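Local structure of HNH homing endonuclease (Bacillus phage SPO1, 1U3E) at residues V72-D77 with N87-T92; I123-P128 with Y166-K171. The protein binds DNA and probably cleaves it as an intron-homing endonuclease of the HNH family, using a metal-dependent nuclease site. One frame throughout, in Å; residues are numbered along the deposited sequence.

How the contacts relate
Contact 1 (72-77 with 87-92) and contact 2 (123-128 with 166-171) are antiparallel strand pairings in two separate parts of an elongated chain, on opposite sides of its centre. Their centres lie 54 Å apart and their nearest atoms about 38 Å apart, so they never touch. Contact 1 belongs to the HNH nuclease and binds manganese through Asp-74; the metal is also bound by the 5' phosphate of DG1 of chain C. Contact 2 lies within the C-terminal NUMOD-like domain and makes a weak hydrogen bond to DNA chain A through Tyr-170. Both meet the DNA backbone, contact 1 at the metal site and contact 2 far from it. Helices 93-103 and 109-118 link them along the chain.

Contact 1: residues V72-D77 with N87-T92; sequences VVDHKD and NLRWVT. With MN (manganese (II) ion), chain K; nucleotides of chain C.
Asp-74 OD2 is gripped by two nitrogens of Arg-89: NE at 2.8 Å, in a straight salt bridge (165°) that uses the anti lone pair of OD2, and NH2 more weakly. The two side chains lie alongside each other on a two-stranded antiparallel hairpin, the beta part of the HNH beta-beta-alpha-metal motif. Asp-74 CG lies anti to the backbone N (chi1 165°), beside the carbonyl carbon; of the two oxygens it carries, OD1 binds manganese at 2.5 Å. Manganese is also bound by Asn-96, OP3 of DG1 of chain C and two waters, and Arg-89, in the second shell, probably helps fix the rotation of the carboxylate. On the other side of the sheet Leu-88 CD2 sits over the centre of the His-75 imidazole, 3.5 Å above its plane, while ND1 at the edge of that ring donates to OP2 of DG1 of chain C at 2.9 Å. NE2 is held by Asn-83, so both ring nitrogens have partners. Val-73 CG2 rests on a face of the Trp-90 six-membered ring, offset toward its rim, and helix 55-63 packs against both residues. The backbone N of Val-73 donates to OP1 of DT2 of chain C. Beyond the strands, Asn-87 OD1 accepts from Asp-77 N at 3.1 Å in the amide plane, and Asn-87 ND2 meets Asp-77 OD1 from above the carboxylate plane, 2.8 Å away.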
# COMPACT_ATOMS: atom_id res chain seq x y z
N VAL D 72 8.26 -12.03 -2.51
CA VAL D 72 7.61 -11.70 -1.27
C VAL D 72 7.14 -12.98 -0.57
O VAL D 72 6.80 -13.96 -1.22
CB VAL D 72 6.44 -10.71 -1.60
CG1 VAL D 72 5.10 -11.39 -1.49
CG2 VAL D 72 6.55 -9.47 -0.75
N VAL D 73 7.15 -12.98 0.76
CA VAL D 73 6.74 -14.16 1.53
C VAL D 73 5.26 -14.15 1.82
O VAL D 73 4.74 -13.24 2.45
CB VAL D 73 7.49 -14.26 2.88
CG1 VAL D 73 6.87 -15.39 3.73
CG2 VAL D 73 8.96 -14.55 2.64
N ASP D 74 4.58 -15.21 1.39
CA ASP D 74 3.15 -15.30 1.59
C ASP D 74 2.72 -16.28 2.66
O ASP D 74 3.37 -17.30 2.88
CB ASP D 74 2.50 -15.67 0.26
CG ASP D 74 1.08 -16.14 0.41
OD1 ASP D 74 0.29 -15.44 1.09
OD2 ASP D 74 0.76 -17.20 -0.17
N HIS D 75 1.63 -15.94 3.35
CA HIS D 75 1.02 -16.78 4.38
C HIS D 75 -0.15 -17.44 3.67
O HIS D 75 -1.20 -16.82 3.50
CB HIS D 75 0.45 -15.94 5.51
CG HIS D 75 1.47 -15.48 6.50
ND1 HIS D 75 2.41 -14.52 6.20
CD2 HIS D 75 1.70 -15.85 7.78
CE1 HIS D 75 3.17 -14.31 7.26
NE2 HIS D 75 2.76 -15.10 8.23
N LYS D 76 0.02 -18.69 3.26
CA LYS D 76 -1.02 -19.41 2.53
C LYS D 76 -2.42 -19.23 3.09
O LYS D 76 -3.35 -18.85 2.37
CB LYS D 76 -0.70 -20.91 2.49
CG LYS D 76 0.56 -21.28 1.72
CD LYS D 76 0.86 -22.76 1.88
CE LYS D 76 2.20 -23.12 1.26
NZ LYS D 76 2.50 -24.57 1.34
N ASP D 77 -2.57 -19.49 4.39
CA ASP D 77 -3.87 -19.42 5.04
C ASP D 77 -4.34 -18.05 5.51
O ASP D 77 -5.37 -17.95 6.16
CB ASP D 77 -3.90 -20.40 6.22
CG ASP D 77 -3.08 -19.94 7.40
OD1 ASP D 77 -2.28 -19.00 7.27
OD2 ASP D 77 -3.24 -20.55 8.48
N ASN D 87 3.33 -23.12 6.12
CA ASN D 87 2.28 -22.16 5.76
C ASN D 87 2.78 -20.98 4.92
O ASN D 87 1.98 -20.17 4.44
CB ASN D 87 1.61 -21.61 7.02
CG ASN D 87 0.45 -20.70 6.70
OD1 ASN D 87 -0.43 -21.06 5.93
ND2 ASN D 87 0.43 -19.51 7.30
N LEU D 88 4.09 -20.87 4.76
CA LEU D 88 4.71 -19.78 4.02
C LEU D 88 5.29 -20.26 2.69
O LEU D 88 5.55 -21.44 2.50
CB LEU D 88 5.82 -19.17 4.89
CG LEU D 88 5.38 -18.83 6.31
CD1 LEU D 88 6.57 -18.49 7.18
CD2 LEU D 88 4.40 -17.69 6.27
N ARG D 89 5.49 -19.33 1.76
CA ARG D 89 6.03 -19.66 0.45
C ARG D 89 6.44 -18.40 -0.31
O ARG D 89 5.75 -17.38 -0.26
CB ARG D 89 4.98 -20.39 -0.36
CG ARG D 89 3.74 -19.56 -0.56
CD ARG D 89 2.89 -20.09 -1.67
NE ARG D 89 1.71 -19.26 -1.87
CZ ARG D 89 0.96 -19.31 -2.96
NH1 ARG D 89 1.28 -20.15 -3.95
NH2 ARG D 89 -0.10 -18.51 -3.07
N TRP D 90 7.56 -18.47 -1.02
CA TRP D 90 8.01 -17.32 -1.79
C TRP D 90 7.14 -17.13 -3.01
O TRP D 90 7.07 -17.99 -3.88
CB TRP D 90 9.47 -17.48 -2.19
CG TRP D 90 10.35 -17.44 -1.03
CD1 TRP D 90 10.88 -18.50 -0.35
CD2 TRP D 90 10.81 -16.27 -0.35
NE1 TRP D 90 11.64 -18.07 0.70
CE2 TRP D 90 11.62 -16.70 0.73
CE3 TRP D 90 10.62 -14.90 -0.55
CZ2 TRP D 90 12.23 -15.80 1.60
CZ3 TRP D 90 11.23 -14.01 0.31
CH2 TRP D 90 12.03 -14.47 1.38
N VAL D 91 6.48 -15.98 -3.07
CA VAL D 91 5.60 -15.70 -4.18
C VAL D 91 5.86 -14.34 -4.79
O VAL D 91 6.55 -13.51 -4.20
CB VAL D 91 4.13 -15.83 -3.73
CG1 VAL D 91 3.20 -15.06 -4.63
CG2 VAL D 91 3.73 -17.30 -3.71
N THR D 92 5.32 -14.13 -5.98
CA THR D 92 5.44 -12.90 -6.75
C THR D 92 4.32 -11.95 -6.32
O THR D 92 3.17 -12.36 -6.23
CB THR D 92 5.34 -13.26 -8.25
OG1 THR D 92 6.17 -12.39 -8.99
CG2 THR D 92 3.95 -13.12 -8.76
MN MN K . -1.35 -13.59 0.97
OP3 DG C 1 0.43 -13.02 2.26
P DG C 1 1.17 -12.21 3.31
OP1 DG C 1 0.24 -11.67 4.36
OP2 DG C 1 2.38 -12.91 3.82
O5' DG C 1 1.70 -10.91 2.50
C5' DG C 1 2.70 -10.06 3.07
C4' DG C 1 3.38 -9.25 2.00
O4' DG C 1 2.57 -8.10 1.73
C3' DG C 1 4.72 -8.69 2.43
O3' DG C 1 5.79 -9.49 1.95
C2' DG C 1 4.81 -7.39 1.65
C1' DG C 1 3.37 -6.96 1.51
N9 DG C 1 2.99 -5.97 2.51
C8 DG C 1 2.05 -6.12 3.50
N7 DG C 1 1.91 -5.05 4.23
C5 DG C 1 2.81 -4.15 3.70
C6 DG C 1 3.10 -2.84 4.08
O6 DG C 1 2.60 -2.17 4.99
N1 DG C 1 4.09 -2.28 3.28
C2 DG C 1 4.72 -2.91 2.24
N2 DG C 1 5.64 -2.20 1.58
N3 DG C 1 4.45 -4.15 1.88
C4 DG C 1 3.50 -4.71 2.65
P DT C 2 7.04 -9.73 2.91
OP1 DT C 2 7.94 -10.69 2.23
OP2 DT C 2 6.47 -10.15 4.22
O5' DT C 2 7.70 -8.27 2.99
C5' DT C 2 8.35 -7.74 1.82
C4' DT C 2 9.03 -6.42 2.13
O4' DT C 2 8.00 -5.42 2.24
C3' DT C 2 9.82 -6.38 3.43
O3' DT C 2 11.20 -6.62 3.28
C2' DT C 2 9.68 -4.93 3.83
C1' DT C 2 8.43 -4.47 3.18
N1 DT C 2 7.39 -4.23 4.15
C2 DT C 2 7.34 -2.94 4.59
O2 DT C 2 8.10 -2.06 4.24
N3 DT C 2 6.35 -2.74 5.48
C4 DT C 2 5.44 -3.64 5.97
O4 DT C 2 4.60 -3.28 6.80
C5 DT C 2 5.56 -4.96 5.45
C7 DT C 2 4.60 -6.02 5.91
C6 DT C 2 6.53 -5.20 4.56
O HOH W 1 -2.13 -14.94 2.07
O HOH W 2 -2.68 -13.22 -0.27

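Contact 2: residues I123-P128 with Y166-K171; sequences IIVISP and YTFRYK. With EDO (1,2-ethanediol), chain O; nucleotides of chain A.
Ile-124 packs along segment 166-171: its CB lies 3.5 Å from Arg-169 O, its CG1, anti to the carbonyl carbon (chi1 -71°), comes 4.0 Å from Lys-171 CG, and its terminal CD1 reaches that same CG at 3.8 Å. The lysine chain passes obliquely across this branch, bends, and ends in a salt bridge from NZ to Glu-134. The two segments pair antiparallel in the NUMOD-like domain, a member of the helix-turn-helix clan. Ile-124 and Arg-169 form a hydrogen-bonded pair, with Ile-124 N to Arg-169 O at 2.7 Å; Ile-126 and Thr-167 form a second such pair, in which the bond from Thr-167 N to Ile-126 O is weak. Beside the second pair, Ile-126 CB touches Thr-167 CG2. On the face that carries Val-125 and Phe-168, Val-125 CG1 touches two rings, 3.6 Å from Tyr-166 CD2 and 3.7 Å from Phe-168 CE2, with Val-125 and Phe-168 lying side by side. Farther along, the Tyr-170 ring carries OH to OP2 of DT24 of chain A in a weak hydrogen bond of 3.4 Å. Strand 123-126 is the middle one of three, flanked by 132-135 and 167-170; helix 138-145 packs against Ile-123 and Val-125, and helix 149-157 against Thr-167, Phe-168 and Tyr-170.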
# COMPACT_ATOMS: atom_id res chain seq x y z
N ILE D 123 -13.84 25.09 -9.69
CA ILE D 123 -13.52 26.05 -10.73
C ILE D 123 -14.39 27.28 -10.58
O ILE D 123 -15.41 27.25 -9.89
CB ILE D 123 -13.80 25.46 -12.11
CG1 ILE D 123 -15.30 25.20 -12.24
CG2 ILE D 123 -13.01 24.17 -12.30
CD1 ILE D 123 -15.72 24.79 -13.59
N ILE D 124 -14.00 28.35 -11.24
CA ILE D 124 -14.78 29.58 -11.21
C ILE D 124 -15.21 29.94 -12.63
O ILE D 124 -14.40 30.03 -13.55
CB ILE D 124 -13.96 30.72 -10.57
CG1 ILE D 124 -13.82 30.47 -9.08
CG2 ILE D 124 -14.65 32.04 -10.78
CD1 ILE D 124 -12.89 31.44 -8.40
N VAL D 125 -16.51 30.14 -12.81
CA VAL D 125 -17.04 30.51 -14.12
C VAL D 125 -17.22 32.02 -14.21
O VAL D 125 -17.58 32.67 -13.23
CB VAL D 125 -18.41 29.84 -14.39
CG1 VAL D 125 -18.83 30.06 -15.83
CG2 VAL D 125 -18.33 28.38 -14.08
N ILE D 126 -16.94 32.58 -15.38
CA ILE D 126 -17.13 34.00 -15.59
C ILE D 126 -18.09 34.14 -16.76
O ILE D 126 -17.79 33.69 -17.86
CB ILE D 126 -15.80 34.72 -15.92
CG1 ILE D 126 -14.89 34.75 -14.70
CG2 ILE D 126 -16.08 36.16 -16.34
CD1 ILE D 126 -14.30 33.45 -14.39
N SER D 127 -19.25 34.74 -16.51
CA SER D 127 -20.25 34.95 -17.55
C SER D 127 -19.84 36.08 -18.46
O SER D 127 -18.98 36.90 -18.11
CB SER D 127 -21.60 35.31 -16.93
OG SER D 127 -22.10 34.26 -16.12
N PRO D 128 -20.44 36.15 -19.65
CA PRO D 128 -20.12 37.21 -20.61
C PRO D 128 -20.49 38.56 -20.01
O PRO D 128 -19.91 39.58 -20.36
CB PRO D 128 -20.97 36.85 -21.81
CG PRO D 128 -21.06 35.35 -21.72
CD PRO D 128 -21.33 35.15 -20.27
N TYR D 166 -18.30 31.98 -22.07
CA TYR D 166 -17.76 32.01 -20.72
C TYR D 166 -16.26 31.77 -20.81
O TYR D 166 -15.73 31.49 -21.88
CB TYR D 166 -18.38 30.93 -19.82
CG TYR D 166 -19.88 30.80 -19.84
CD1 TYR D 166 -20.56 30.20 -20.90
CD2 TYR D 166 -20.65 31.22 -18.77
CE1 TYR D 166 -21.93 30.00 -20.86
CE2 TYR D 166 -22.03 31.03 -18.72
CZ TYR D 166 -22.66 30.41 -19.76
OH TYR D 166 -24.01 30.18 -19.73
N THR D 167 -15.62 31.88 -19.68
CA THR D 167 -14.20 31.63 -19.52
C THR D 167 -14.09 30.95 -18.17
O THR D 167 -15.02 31.03 -17.37
CB THR D 167 -13.35 32.91 -19.60
OG1 THR D 167 -12.01 32.59 -20.00
CG2 THR D 167 -13.31 33.59 -18.25
N PHE D 168 -12.98 30.28 -17.90
CA PHE D 168 -12.86 29.56 -16.65
C PHE D 168 -11.50 29.70 -16.02
O PHE D 168 -10.50 29.88 -16.72
CB PHE D 168 -13.25 28.10 -16.87
CG PHE D 168 -14.49 27.96 -17.71
CD1 PHE D 168 -14.41 28.05 -19.10
CD2 PHE D 168 -15.75 27.80 -17.13
CE1 PHE D 168 -15.55 27.96 -19.88
CE2 PHE D 168 -16.89 27.71 -17.89
CZ PHE D 168 -16.80 27.80 -19.28
N ARG D 169 -11.45 29.60 -14.69
CA ARG D 169 -10.21 29.71 -13.94
C ARG D 169 -10.40 28.88 -12.68
O ARG D 169 -11.47 28.88 -12.10
CB ARG D 169 -9.90 31.16 -13.60
CG ARG D 169 -9.88 32.10 -14.77
CD ARG D 169 -8.77 31.73 -15.75
NE ARG D 169 -9.28 31.61 -17.12
CZ ARG D 169 -9.17 32.56 -18.05
NH1 ARG D 169 -8.57 33.69 -17.76
NH2 ARG D 169 -9.68 32.38 -19.26
N TYR D 170 -9.36 28.18 -12.25
CA TYR D 170 -9.45 27.35 -11.05
C TYR D 170 -9.59 28.15 -9.77
O TYR D 170 -9.09 29.26 -9.67
CB TYR D 170 -8.22 26.46 -10.90
CG TYR D 170 -7.93 25.58 -12.08
CD1 TYR D 170 -7.06 26.00 -13.08
CD2 TYR D 170 -8.47 24.30 -12.16
CE1 TYR D 170 -6.74 25.15 -14.13
CE2 TYR D 170 -8.17 23.46 -13.20
CZ TYR D 170 -7.30 23.88 -14.18
OH TYR D 170 -6.95 22.99 -15.18
N LYS D 171 -10.25 27.56 -8.78
CA LYS D 171 -10.39 28.22 -7.51
C LYS D 171 -9.19 27.75 -6.72
O LYS D 171 -9.11 26.58 -6.36
CB LYS D 171 -11.67 27.78 -6.82
CG LYS D 171 -12.23 28.79 -5.83
CD LYS D 171 -11.16 29.28 -4.85
CE LYS D 171 -11.66 30.45 -4.01
NZ LYS D 171 -12.84 30.09 -3.16
C1 EDO O . -16.51 40.72 -20.30
O1 EDO O . -17.93 41.05 -20.19
C2 EDO O . -16.04 39.95 -19.05
O2 EDO O . -16.24 40.78 -17.87
P DT A 24 -7.78 19.28 -14.99
OP1 DT A 24 -6.66 19.76 -14.16
OP2 DT A 24 -8.92 20.18 -15.29
O5' DT A 24 -7.18 18.79 -16.36
C5' DT A 24 -7.66 17.59 -16.92
C4' DT A 24 -6.59 16.97 -17.77
O4' DT A 24 -7.18 15.77 -18.30
C3' DT A 24 -6.26 17.85 -18.97
O3' DT A 24 -4.89 17.75 -19.39
C2' DT A 24 -7.27 17.39 -20.01
C1' DT A 24 -7.45 15.92 -19.68
N1 DT A 24 -8.80 15.42 -19.95
C2 DT A 24 -8.92 14.32 -20.76
O2 DT A 24 -7.95 13.72 -21.21
N3 DT A 24 -10.21 13.95 -21.04
C4 DT A 24 -11.37 14.53 -20.58
O4 DT A 24 -12.46 14.08 -20.92
C5 DT A 24 -11.18 15.67 -19.71
C7 DT A 24 -12.38 16.37 -19.16
C6 DT A 24 -9.92 16.04 -19.43